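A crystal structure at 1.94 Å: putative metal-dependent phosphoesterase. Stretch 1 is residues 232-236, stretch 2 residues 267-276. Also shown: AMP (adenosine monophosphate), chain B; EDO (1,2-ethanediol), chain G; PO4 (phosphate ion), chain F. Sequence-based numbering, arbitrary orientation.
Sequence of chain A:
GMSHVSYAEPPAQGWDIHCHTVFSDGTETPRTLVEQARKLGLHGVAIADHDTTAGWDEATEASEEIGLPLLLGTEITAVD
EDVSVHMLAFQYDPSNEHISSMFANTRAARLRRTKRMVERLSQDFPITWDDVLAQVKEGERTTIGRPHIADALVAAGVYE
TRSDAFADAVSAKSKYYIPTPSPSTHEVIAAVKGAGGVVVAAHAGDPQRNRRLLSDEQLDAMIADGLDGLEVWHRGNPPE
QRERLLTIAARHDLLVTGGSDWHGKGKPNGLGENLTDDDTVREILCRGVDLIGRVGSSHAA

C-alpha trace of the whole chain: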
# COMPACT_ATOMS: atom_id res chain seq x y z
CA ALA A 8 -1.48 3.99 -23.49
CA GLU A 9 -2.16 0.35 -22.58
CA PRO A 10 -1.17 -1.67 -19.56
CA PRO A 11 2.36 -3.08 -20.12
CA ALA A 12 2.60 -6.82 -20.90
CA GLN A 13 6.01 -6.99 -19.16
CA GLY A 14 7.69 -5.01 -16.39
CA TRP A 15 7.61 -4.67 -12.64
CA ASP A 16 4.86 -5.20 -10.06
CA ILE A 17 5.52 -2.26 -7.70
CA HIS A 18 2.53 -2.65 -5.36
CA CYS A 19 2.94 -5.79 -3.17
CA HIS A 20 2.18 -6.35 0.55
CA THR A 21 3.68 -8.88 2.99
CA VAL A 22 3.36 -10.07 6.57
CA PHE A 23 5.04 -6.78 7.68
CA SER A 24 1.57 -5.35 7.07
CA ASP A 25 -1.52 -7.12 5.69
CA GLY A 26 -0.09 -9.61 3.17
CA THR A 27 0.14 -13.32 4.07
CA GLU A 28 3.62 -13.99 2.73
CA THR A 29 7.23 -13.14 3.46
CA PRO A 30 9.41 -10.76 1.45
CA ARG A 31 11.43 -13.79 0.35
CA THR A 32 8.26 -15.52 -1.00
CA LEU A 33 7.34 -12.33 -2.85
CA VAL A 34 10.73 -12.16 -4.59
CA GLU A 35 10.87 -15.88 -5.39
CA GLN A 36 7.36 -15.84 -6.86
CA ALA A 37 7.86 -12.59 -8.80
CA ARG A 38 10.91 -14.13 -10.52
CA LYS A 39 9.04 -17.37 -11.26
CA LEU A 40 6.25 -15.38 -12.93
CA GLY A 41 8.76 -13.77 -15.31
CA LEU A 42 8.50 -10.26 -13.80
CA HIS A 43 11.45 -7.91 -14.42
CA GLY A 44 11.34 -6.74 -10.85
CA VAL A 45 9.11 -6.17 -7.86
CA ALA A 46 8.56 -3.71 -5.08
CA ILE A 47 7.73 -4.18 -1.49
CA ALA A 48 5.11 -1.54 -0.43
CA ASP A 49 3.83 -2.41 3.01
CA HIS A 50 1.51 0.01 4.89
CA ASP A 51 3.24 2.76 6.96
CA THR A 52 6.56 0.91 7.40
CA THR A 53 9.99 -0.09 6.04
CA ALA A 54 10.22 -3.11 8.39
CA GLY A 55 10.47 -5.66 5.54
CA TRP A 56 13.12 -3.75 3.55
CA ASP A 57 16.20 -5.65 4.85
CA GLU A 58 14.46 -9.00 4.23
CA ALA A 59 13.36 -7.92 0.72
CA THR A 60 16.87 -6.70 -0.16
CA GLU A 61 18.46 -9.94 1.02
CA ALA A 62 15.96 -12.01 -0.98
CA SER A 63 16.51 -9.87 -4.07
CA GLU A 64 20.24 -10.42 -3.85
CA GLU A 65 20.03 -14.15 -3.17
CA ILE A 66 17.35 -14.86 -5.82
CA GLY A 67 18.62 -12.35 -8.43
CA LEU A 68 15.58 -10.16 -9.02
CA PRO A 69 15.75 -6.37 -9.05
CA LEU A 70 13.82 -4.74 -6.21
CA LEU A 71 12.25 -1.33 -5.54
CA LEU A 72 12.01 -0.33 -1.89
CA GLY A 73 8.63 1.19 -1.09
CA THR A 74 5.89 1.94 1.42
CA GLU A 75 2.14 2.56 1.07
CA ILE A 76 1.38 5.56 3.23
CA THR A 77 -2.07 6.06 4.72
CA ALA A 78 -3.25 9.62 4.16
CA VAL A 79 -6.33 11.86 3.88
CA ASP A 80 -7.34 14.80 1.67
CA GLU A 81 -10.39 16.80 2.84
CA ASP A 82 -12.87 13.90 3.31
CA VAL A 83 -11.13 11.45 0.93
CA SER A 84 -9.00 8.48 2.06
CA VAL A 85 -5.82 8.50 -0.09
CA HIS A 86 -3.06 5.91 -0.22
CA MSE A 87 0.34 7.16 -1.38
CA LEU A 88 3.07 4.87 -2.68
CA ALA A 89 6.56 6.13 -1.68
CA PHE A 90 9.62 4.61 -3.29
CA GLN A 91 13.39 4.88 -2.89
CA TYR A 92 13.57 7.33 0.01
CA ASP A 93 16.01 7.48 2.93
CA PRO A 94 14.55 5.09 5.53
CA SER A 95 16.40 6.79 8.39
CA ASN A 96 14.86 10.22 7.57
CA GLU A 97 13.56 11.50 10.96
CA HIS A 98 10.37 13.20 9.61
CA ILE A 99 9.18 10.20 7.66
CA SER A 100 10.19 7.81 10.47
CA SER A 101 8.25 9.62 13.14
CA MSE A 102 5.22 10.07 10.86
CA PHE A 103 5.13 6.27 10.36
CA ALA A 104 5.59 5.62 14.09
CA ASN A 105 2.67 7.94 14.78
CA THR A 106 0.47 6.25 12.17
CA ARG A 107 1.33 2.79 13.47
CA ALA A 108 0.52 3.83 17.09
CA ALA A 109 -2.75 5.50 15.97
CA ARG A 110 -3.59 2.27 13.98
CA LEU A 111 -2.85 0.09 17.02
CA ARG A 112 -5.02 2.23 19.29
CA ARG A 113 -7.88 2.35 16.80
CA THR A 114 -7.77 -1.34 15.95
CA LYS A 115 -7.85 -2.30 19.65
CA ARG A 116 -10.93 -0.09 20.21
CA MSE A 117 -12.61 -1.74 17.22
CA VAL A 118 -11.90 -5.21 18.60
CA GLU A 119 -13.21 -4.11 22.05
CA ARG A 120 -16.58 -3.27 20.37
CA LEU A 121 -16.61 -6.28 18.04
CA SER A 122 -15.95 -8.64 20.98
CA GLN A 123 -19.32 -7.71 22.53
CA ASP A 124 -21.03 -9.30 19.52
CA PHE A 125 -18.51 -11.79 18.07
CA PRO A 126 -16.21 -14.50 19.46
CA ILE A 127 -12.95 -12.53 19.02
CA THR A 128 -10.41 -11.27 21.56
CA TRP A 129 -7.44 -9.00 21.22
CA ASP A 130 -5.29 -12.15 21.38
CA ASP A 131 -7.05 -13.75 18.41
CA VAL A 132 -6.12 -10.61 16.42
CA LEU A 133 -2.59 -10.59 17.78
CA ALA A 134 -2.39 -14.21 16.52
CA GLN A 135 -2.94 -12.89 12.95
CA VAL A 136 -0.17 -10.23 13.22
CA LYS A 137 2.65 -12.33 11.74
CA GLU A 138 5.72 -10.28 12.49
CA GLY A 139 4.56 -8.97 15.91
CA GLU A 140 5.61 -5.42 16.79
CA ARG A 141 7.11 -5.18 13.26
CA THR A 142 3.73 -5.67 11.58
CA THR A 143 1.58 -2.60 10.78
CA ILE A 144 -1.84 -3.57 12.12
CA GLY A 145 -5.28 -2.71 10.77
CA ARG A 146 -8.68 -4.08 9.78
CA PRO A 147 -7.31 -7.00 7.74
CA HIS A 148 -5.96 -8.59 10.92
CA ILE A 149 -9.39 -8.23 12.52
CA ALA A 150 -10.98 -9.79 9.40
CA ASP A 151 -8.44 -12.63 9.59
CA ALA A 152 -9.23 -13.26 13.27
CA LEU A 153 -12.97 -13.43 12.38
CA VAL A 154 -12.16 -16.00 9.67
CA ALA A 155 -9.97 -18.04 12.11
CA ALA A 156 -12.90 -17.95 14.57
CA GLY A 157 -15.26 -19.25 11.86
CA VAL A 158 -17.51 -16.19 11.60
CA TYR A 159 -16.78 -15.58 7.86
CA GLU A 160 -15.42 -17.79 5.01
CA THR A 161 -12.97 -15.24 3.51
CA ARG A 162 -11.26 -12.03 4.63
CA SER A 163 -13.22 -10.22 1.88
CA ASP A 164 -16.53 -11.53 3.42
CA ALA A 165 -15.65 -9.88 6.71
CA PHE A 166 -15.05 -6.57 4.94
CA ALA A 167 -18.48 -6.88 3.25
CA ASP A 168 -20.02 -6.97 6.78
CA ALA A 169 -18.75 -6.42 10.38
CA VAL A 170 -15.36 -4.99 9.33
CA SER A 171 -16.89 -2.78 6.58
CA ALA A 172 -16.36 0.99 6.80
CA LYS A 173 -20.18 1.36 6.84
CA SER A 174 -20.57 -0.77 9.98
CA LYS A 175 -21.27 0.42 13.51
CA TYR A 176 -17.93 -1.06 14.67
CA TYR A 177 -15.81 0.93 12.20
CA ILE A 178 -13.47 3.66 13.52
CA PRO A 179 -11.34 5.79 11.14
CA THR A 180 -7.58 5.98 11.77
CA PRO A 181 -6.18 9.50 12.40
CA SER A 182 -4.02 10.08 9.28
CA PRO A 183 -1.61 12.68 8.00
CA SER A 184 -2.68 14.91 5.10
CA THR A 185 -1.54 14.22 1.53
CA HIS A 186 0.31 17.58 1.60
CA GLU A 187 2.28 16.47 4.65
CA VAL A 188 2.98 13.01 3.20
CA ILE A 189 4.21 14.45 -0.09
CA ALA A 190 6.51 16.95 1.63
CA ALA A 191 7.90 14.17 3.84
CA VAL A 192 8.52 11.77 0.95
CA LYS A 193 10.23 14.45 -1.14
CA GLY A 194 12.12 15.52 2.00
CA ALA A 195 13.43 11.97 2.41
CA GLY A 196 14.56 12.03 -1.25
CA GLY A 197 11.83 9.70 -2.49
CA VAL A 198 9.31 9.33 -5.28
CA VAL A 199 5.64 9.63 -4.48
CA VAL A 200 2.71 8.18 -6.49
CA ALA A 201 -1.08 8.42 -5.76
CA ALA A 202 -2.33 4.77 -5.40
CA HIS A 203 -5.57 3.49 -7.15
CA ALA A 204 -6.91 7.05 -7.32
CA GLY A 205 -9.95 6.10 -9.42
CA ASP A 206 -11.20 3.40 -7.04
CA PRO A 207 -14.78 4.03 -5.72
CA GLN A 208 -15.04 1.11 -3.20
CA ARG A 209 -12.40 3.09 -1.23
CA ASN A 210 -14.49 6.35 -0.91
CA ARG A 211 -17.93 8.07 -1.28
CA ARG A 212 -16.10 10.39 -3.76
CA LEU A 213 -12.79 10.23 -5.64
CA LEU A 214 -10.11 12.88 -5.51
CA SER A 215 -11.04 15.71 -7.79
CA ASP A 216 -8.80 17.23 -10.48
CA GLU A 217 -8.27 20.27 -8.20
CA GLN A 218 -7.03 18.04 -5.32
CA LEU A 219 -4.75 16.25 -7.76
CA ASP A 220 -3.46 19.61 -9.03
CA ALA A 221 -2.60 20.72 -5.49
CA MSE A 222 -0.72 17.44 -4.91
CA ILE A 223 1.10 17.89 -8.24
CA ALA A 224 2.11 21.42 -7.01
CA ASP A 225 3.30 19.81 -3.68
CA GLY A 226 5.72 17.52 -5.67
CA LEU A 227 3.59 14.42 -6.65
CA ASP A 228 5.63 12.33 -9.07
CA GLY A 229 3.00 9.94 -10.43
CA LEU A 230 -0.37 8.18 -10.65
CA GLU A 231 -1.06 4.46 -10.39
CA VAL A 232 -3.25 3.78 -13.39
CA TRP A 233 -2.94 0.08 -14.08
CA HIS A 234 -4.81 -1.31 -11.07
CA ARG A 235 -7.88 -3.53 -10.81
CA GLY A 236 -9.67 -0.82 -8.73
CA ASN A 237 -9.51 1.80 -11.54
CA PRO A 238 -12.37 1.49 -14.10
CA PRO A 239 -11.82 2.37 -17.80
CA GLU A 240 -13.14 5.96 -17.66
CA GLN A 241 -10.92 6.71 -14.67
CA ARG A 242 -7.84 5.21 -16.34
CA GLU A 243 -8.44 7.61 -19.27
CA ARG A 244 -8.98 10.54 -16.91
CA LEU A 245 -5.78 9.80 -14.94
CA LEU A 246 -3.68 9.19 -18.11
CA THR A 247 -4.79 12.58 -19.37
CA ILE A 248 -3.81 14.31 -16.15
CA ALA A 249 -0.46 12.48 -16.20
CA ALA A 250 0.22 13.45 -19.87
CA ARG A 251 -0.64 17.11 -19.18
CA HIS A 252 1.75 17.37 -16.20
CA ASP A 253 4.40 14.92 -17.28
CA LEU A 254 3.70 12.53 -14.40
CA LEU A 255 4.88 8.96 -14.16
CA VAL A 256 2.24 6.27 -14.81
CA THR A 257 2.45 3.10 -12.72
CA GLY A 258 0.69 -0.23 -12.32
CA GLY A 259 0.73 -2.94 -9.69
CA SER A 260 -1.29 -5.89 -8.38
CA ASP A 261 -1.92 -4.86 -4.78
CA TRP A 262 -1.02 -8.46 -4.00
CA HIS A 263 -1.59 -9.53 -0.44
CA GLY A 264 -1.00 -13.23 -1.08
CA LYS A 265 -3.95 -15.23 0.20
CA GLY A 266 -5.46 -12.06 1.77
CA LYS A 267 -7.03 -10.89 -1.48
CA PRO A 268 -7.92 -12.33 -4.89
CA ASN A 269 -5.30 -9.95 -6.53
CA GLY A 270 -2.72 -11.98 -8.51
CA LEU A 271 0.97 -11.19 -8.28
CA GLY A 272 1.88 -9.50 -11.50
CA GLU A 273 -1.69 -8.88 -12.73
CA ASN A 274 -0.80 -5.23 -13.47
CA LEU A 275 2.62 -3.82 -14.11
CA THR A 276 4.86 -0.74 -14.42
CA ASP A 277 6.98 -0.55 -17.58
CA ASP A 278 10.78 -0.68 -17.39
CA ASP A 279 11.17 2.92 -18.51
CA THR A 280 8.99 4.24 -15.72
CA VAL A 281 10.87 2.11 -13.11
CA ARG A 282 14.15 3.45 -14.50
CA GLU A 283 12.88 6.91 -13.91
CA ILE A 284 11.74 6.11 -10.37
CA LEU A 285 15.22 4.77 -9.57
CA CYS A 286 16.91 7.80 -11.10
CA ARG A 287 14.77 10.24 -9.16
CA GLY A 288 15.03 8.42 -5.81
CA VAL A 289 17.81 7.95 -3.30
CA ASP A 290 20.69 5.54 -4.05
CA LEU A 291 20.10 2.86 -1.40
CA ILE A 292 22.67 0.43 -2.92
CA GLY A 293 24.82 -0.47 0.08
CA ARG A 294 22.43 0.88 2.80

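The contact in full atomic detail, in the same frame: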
# COMPACT_ATOMS: atom_id res chain seq x y z
N VAL A 232 -2.16 3.91 -12.47
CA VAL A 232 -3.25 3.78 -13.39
C VAL A 232 -3.65 2.34 -13.59
O VAL A 232 -4.88 2.01 -13.61
CB VAL A 232 -2.92 4.44 -14.79
CG1 VAL A 232 -4.06 4.17 -15.78
CG2 VAL A 232 -2.67 5.95 -14.60
N TRP A 233 -2.66 1.48 -13.75
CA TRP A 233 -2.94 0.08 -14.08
C TRP A 233 -3.16 -0.67 -12.77
O TRP A 233 -2.21 -1.16 -12.15
CB TRP A 233 -1.83 -0.52 -14.91
CG TRP A 233 -1.28 0.41 -15.97
CD1 TRP A 233 -0.00 0.83 -16.09
CD2 TRP A 233 -2.00 0.98 -17.06
NE1 TRP A 233 0.13 1.63 -17.22
CE2 TRP A 233 -1.10 1.75 -17.82
CE3 TRP A 233 -3.34 0.90 -17.48
CZ2 TRP A 233 -1.48 2.46 -18.97
CZ3 TRP A 233 -3.73 1.60 -18.62
CH2 TRP A 233 -2.80 2.37 -19.36
N HIS A 234 -4.42 -0.74 -12.36
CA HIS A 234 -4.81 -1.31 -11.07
C HIS A 234 -6.24 -1.78 -11.21
O HIS A 234 -7.07 -1.10 -11.81
CB HIS A 234 -4.69 -0.26 -9.97
CG HIS A 234 -4.94 -0.78 -8.58
ND1 HIS A 234 -6.21 -1.00 -8.08
CD2 HIS A 234 -4.09 -1.05 -7.56
CE1 HIS A 234 -6.13 -1.43 -6.84
NE2 HIS A 234 -4.85 -1.46 -6.49
N ARG A 235 -6.54 -2.94 -10.65
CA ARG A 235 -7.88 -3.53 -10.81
C ARG A 235 -9.01 -2.66 -10.23
O ARG A 235 -10.13 -2.77 -10.71
CB ARG A 235 -7.94 -4.93 -10.19
CG ARG A 235 -7.88 -4.99 -8.64
CD ARG A 235 -8.52 -6.26 -8.12
NE ARG A 235 -7.90 -7.46 -8.72
CZ ARG A 235 -8.46 -8.68 -8.74
NH1 ARG A 235 -9.65 -8.91 -8.21
NH2 ARG A 235 -7.81 -9.66 -9.29
N GLY A 236 -8.71 -1.79 -9.28
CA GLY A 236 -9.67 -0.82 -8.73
C GLY A 236 -10.00 0.43 -9.57
O GLY A 236 -10.96 1.18 -9.26
N LYS A 267 -6.18 -11.49 -0.47
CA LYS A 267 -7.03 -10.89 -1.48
C LYS A 267 -7.00 -11.77 -2.72
O LYS A 267 -6.10 -12.55 -2.88
CB LYS A 267 -6.50 -9.49 -1.87
CG LYS A 267 -6.84 -8.34 -0.94
CD LYS A 267 -6.47 -7.03 -1.63
CE LYS A 267 -6.69 -5.78 -0.79
NZ LYS A 267 -6.32 -4.60 -1.63
N PRO A 268 -7.98 -11.62 -3.61
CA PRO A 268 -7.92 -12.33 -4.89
C PRO A 268 -6.83 -11.81 -5.86
O PRO A 268 -6.48 -12.53 -6.81
CB PRO A 268 -9.31 -12.08 -5.47
CG PRO A 268 -9.71 -10.78 -4.90
CD PRO A 268 -9.15 -10.72 -3.53
N ASN A 269 -6.29 -10.61 -5.61
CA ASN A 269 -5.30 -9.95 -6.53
C ASN A 269 -4.09 -10.87 -6.81
O ASN A 269 -3.44 -11.37 -5.88
CB ASN A 269 -4.81 -8.61 -5.93
CG ASN A 269 -5.91 -7.65 -5.72
OD1 ASN A 269 -6.99 -8.05 -5.25
ND2 ASN A 269 -5.71 -6.39 -6.06
N GLY A 270 -3.85 -11.16 -8.09
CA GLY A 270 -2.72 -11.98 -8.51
C GLY A 270 -1.43 -11.21 -8.68
O GLY A 270 -1.42 -10.13 -9.25
N LEU A 271 -0.34 -11.80 -8.20
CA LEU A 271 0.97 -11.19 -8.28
C LEU A 271 1.20 -10.99 -9.75
O LEU A 271 0.95 -11.89 -10.54
CB LEU A 271 2.07 -12.08 -7.70
CG LEU A 271 3.51 -11.53 -7.59
CD1 LEU A 271 3.56 -10.24 -6.81
CD2 LEU A 271 4.38 -12.63 -6.90
N GLY A 272 1.59 -9.78 -10.11
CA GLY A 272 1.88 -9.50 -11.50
C GLY A 272 0.71 -9.18 -12.40
O GLY A 272 0.92 -8.97 -13.59
N GLU A 273 -0.50 -9.09 -11.87
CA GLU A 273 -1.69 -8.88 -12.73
C GLU A 273 -1.71 -7.50 -13.39
O GLU A 273 -2.42 -7.31 -14.37
CB GLU A 273 -2.99 -9.06 -11.94
CG GLU A 273 -3.37 -7.93 -11.01
CD GLU A 273 -4.67 -8.20 -10.18
OE1 GLU A 273 -5.14 -9.36 -10.14
OE2 GLU A 273 -5.17 -7.25 -9.53
N ASN A 274 -1.03 -6.52 -12.81
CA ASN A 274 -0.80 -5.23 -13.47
C ASN A 274 0.61 -4.81 -13.17
O ASN A 274 1.20 -5.17 -12.11
CB ASN A 274 -1.79 -4.11 -12.99
CG ASN A 274 -3.14 -4.19 -13.66
OD1 ASN A 274 -4.18 -4.43 -12.99
ND2 ASN A 274 -3.17 -3.99 -14.98
N LEU A 275 1.17 -4.03 -14.08
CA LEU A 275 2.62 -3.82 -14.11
C LEU A 275 3.01 -2.36 -14.44
O LEU A 275 2.24 -1.63 -15.08
CB LEU A 275 3.23 -4.77 -15.14
CG LEU A 275 3.17 -6.29 -14.86
CD1 LEU A 275 3.61 -7.09 -16.09
CD2 LEU A 275 3.98 -6.70 -13.62
N THR A 276 4.23 -1.99 -14.04
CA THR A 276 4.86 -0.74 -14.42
C THR A 276 5.92 -1.04 -15.46
O THR A 276 6.68 -1.98 -15.29
CB THR A 276 5.50 -0.04 -13.19
OG1 THR A 276 4.50 0.15 -12.20
CG2 THR A 276 6.06 1.32 -13.57
P AMP B . -7.50 -0.05 7.54
O1P AMP B . -6.45 0.79 6.91
O2P AMP B . -6.97 -0.62 8.83
O3P AMP B . -8.87 0.62 7.67
O5' AMP B . -7.71 -1.31 6.57
C5' AMP B . -8.27 -1.13 5.29
C4' AMP B . -7.38 -1.84 4.32
O4' AMP B . -7.59 -3.28 4.33
C3' AMP B . -7.63 -1.35 2.90
O3' AMP B . -6.54 -0.54 2.50
C2' AMP B . -7.60 -2.69 2.18
O2' AMP B . -7.72 -2.84 0.76
C1' AMP B . -7.02 -3.74 3.11
N9 AMP B . -7.41 -5.12 2.75
C8 AMP B . -6.60 -6.17 2.80
N7 AMP B . -7.25 -7.29 2.42
C5 AMP B . -8.51 -6.94 2.11
C6 AMP B . -9.72 -7.63 1.63
N6 AMP B . -9.73 -8.98 1.38
N1 AMP B . -10.83 -6.88 1.46
C2 AMP B . -10.87 -5.56 1.69
N3 AMP B . -9.81 -4.87 2.12
C4 AMP B . -8.62 -5.49 2.33
C1 EDO G . 0.45 -15.18 -6.92
O1 EDO G . -0.71 -14.28 -6.84
C2 EDO G . 0.44 -16.32 -5.90
O2 EDO G . 0.79 -15.87 -4.56
P PO4 F . -4.58 -2.05 0.45
O1 PO4 F . -5.71 -2.61 -0.40
O2 PO4 F . -4.87 -0.57 0.64
O3 PO4 F . -4.31 -2.89 1.72
O4 PO4 F . -3.26 -2.21 -0.20
O HOH W 1 -4.33 -4.68 -10.03

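Stretch 1 leaves a strand and turns into a loop, and stretch 2 packs against it as an irregular segment. The contact is small, 363 Å² with both sides summed. On the stretch 1 side, most of it falls on Arg235 and Trp233; on the other side Asn274 gives the largest share.

Val232 takes no part; its side chain is out of reach of stretch 2. Trp233 is the point of nearest backbone approach, with its CA 5.8 Å from the CA of Asn274. Its carbonyl O lies 3.1 Å from Asn274 CB, a close van der Waals contact. The CB of Trp233 points toward stretch 2 and sits 3.7 Å from Asn274 ND2, but the indole then leads away. On its way the ring passes Leu275, with Trp233 CD1 3.5 Å from Leu275 O. That carbonyl is buried by the contact and has no hydrogen-bond partner in the model. The Leu275 side chain points away, so this residue meets stretch 1 through its backbone.

His234 also turns its side chain away. Its CA still touches the amide of Asn274, at 3.7 Å from OD1. The imidazole ND1 accepts from Gly236 N at 2.9 Å, and NE2 is bonded elsewhere in the structure. Gly236 does not touch stretch 2, and a CB there would be crowded by that same ND1.

Arg235 makes the main polar link. Its long side chain reaches along stretch 2 and meets Glu273 in a two-pronged salt bridge. Arg235 NE donates to Glu273 OE2 at 2.9 Å, and Arg235 NH2 donates to Glu273 OE1 at 2.8 Å. Both bonds are nearly straight, with angles of 167° and 170°, because the carboxylate meets the edge of the guanidinium near its plane. Asn269 CG lies over one face of the guanidinium, and Asn269 ND2 is 3.5 Å from Arg235 CD. Pro268 adds a van der Waals contact, its CG 3.8 Å from Arg235 NH1.

Glu273 is held in place from its own side. It closes a type II beta turn that starts at Gly270, with Glu273 N donating to Gly270 O at 3.0 Å. Gly270 N donates in return to Glu273 OE1, also at 3.0 Å, so this oxygen accepts from both stretches. Gly272 suits the turn because, at its backbone angles, a CB would jam against the preceding carbonyl.

A water completes the link. It accepts from Arg235 N at 2.9 Å and lies 2.7 Å from Glu273 OE2 and 3.0 Å from Asn274 OD1. It thus joins the backbone of Arg235 to two side chains of stretch 2.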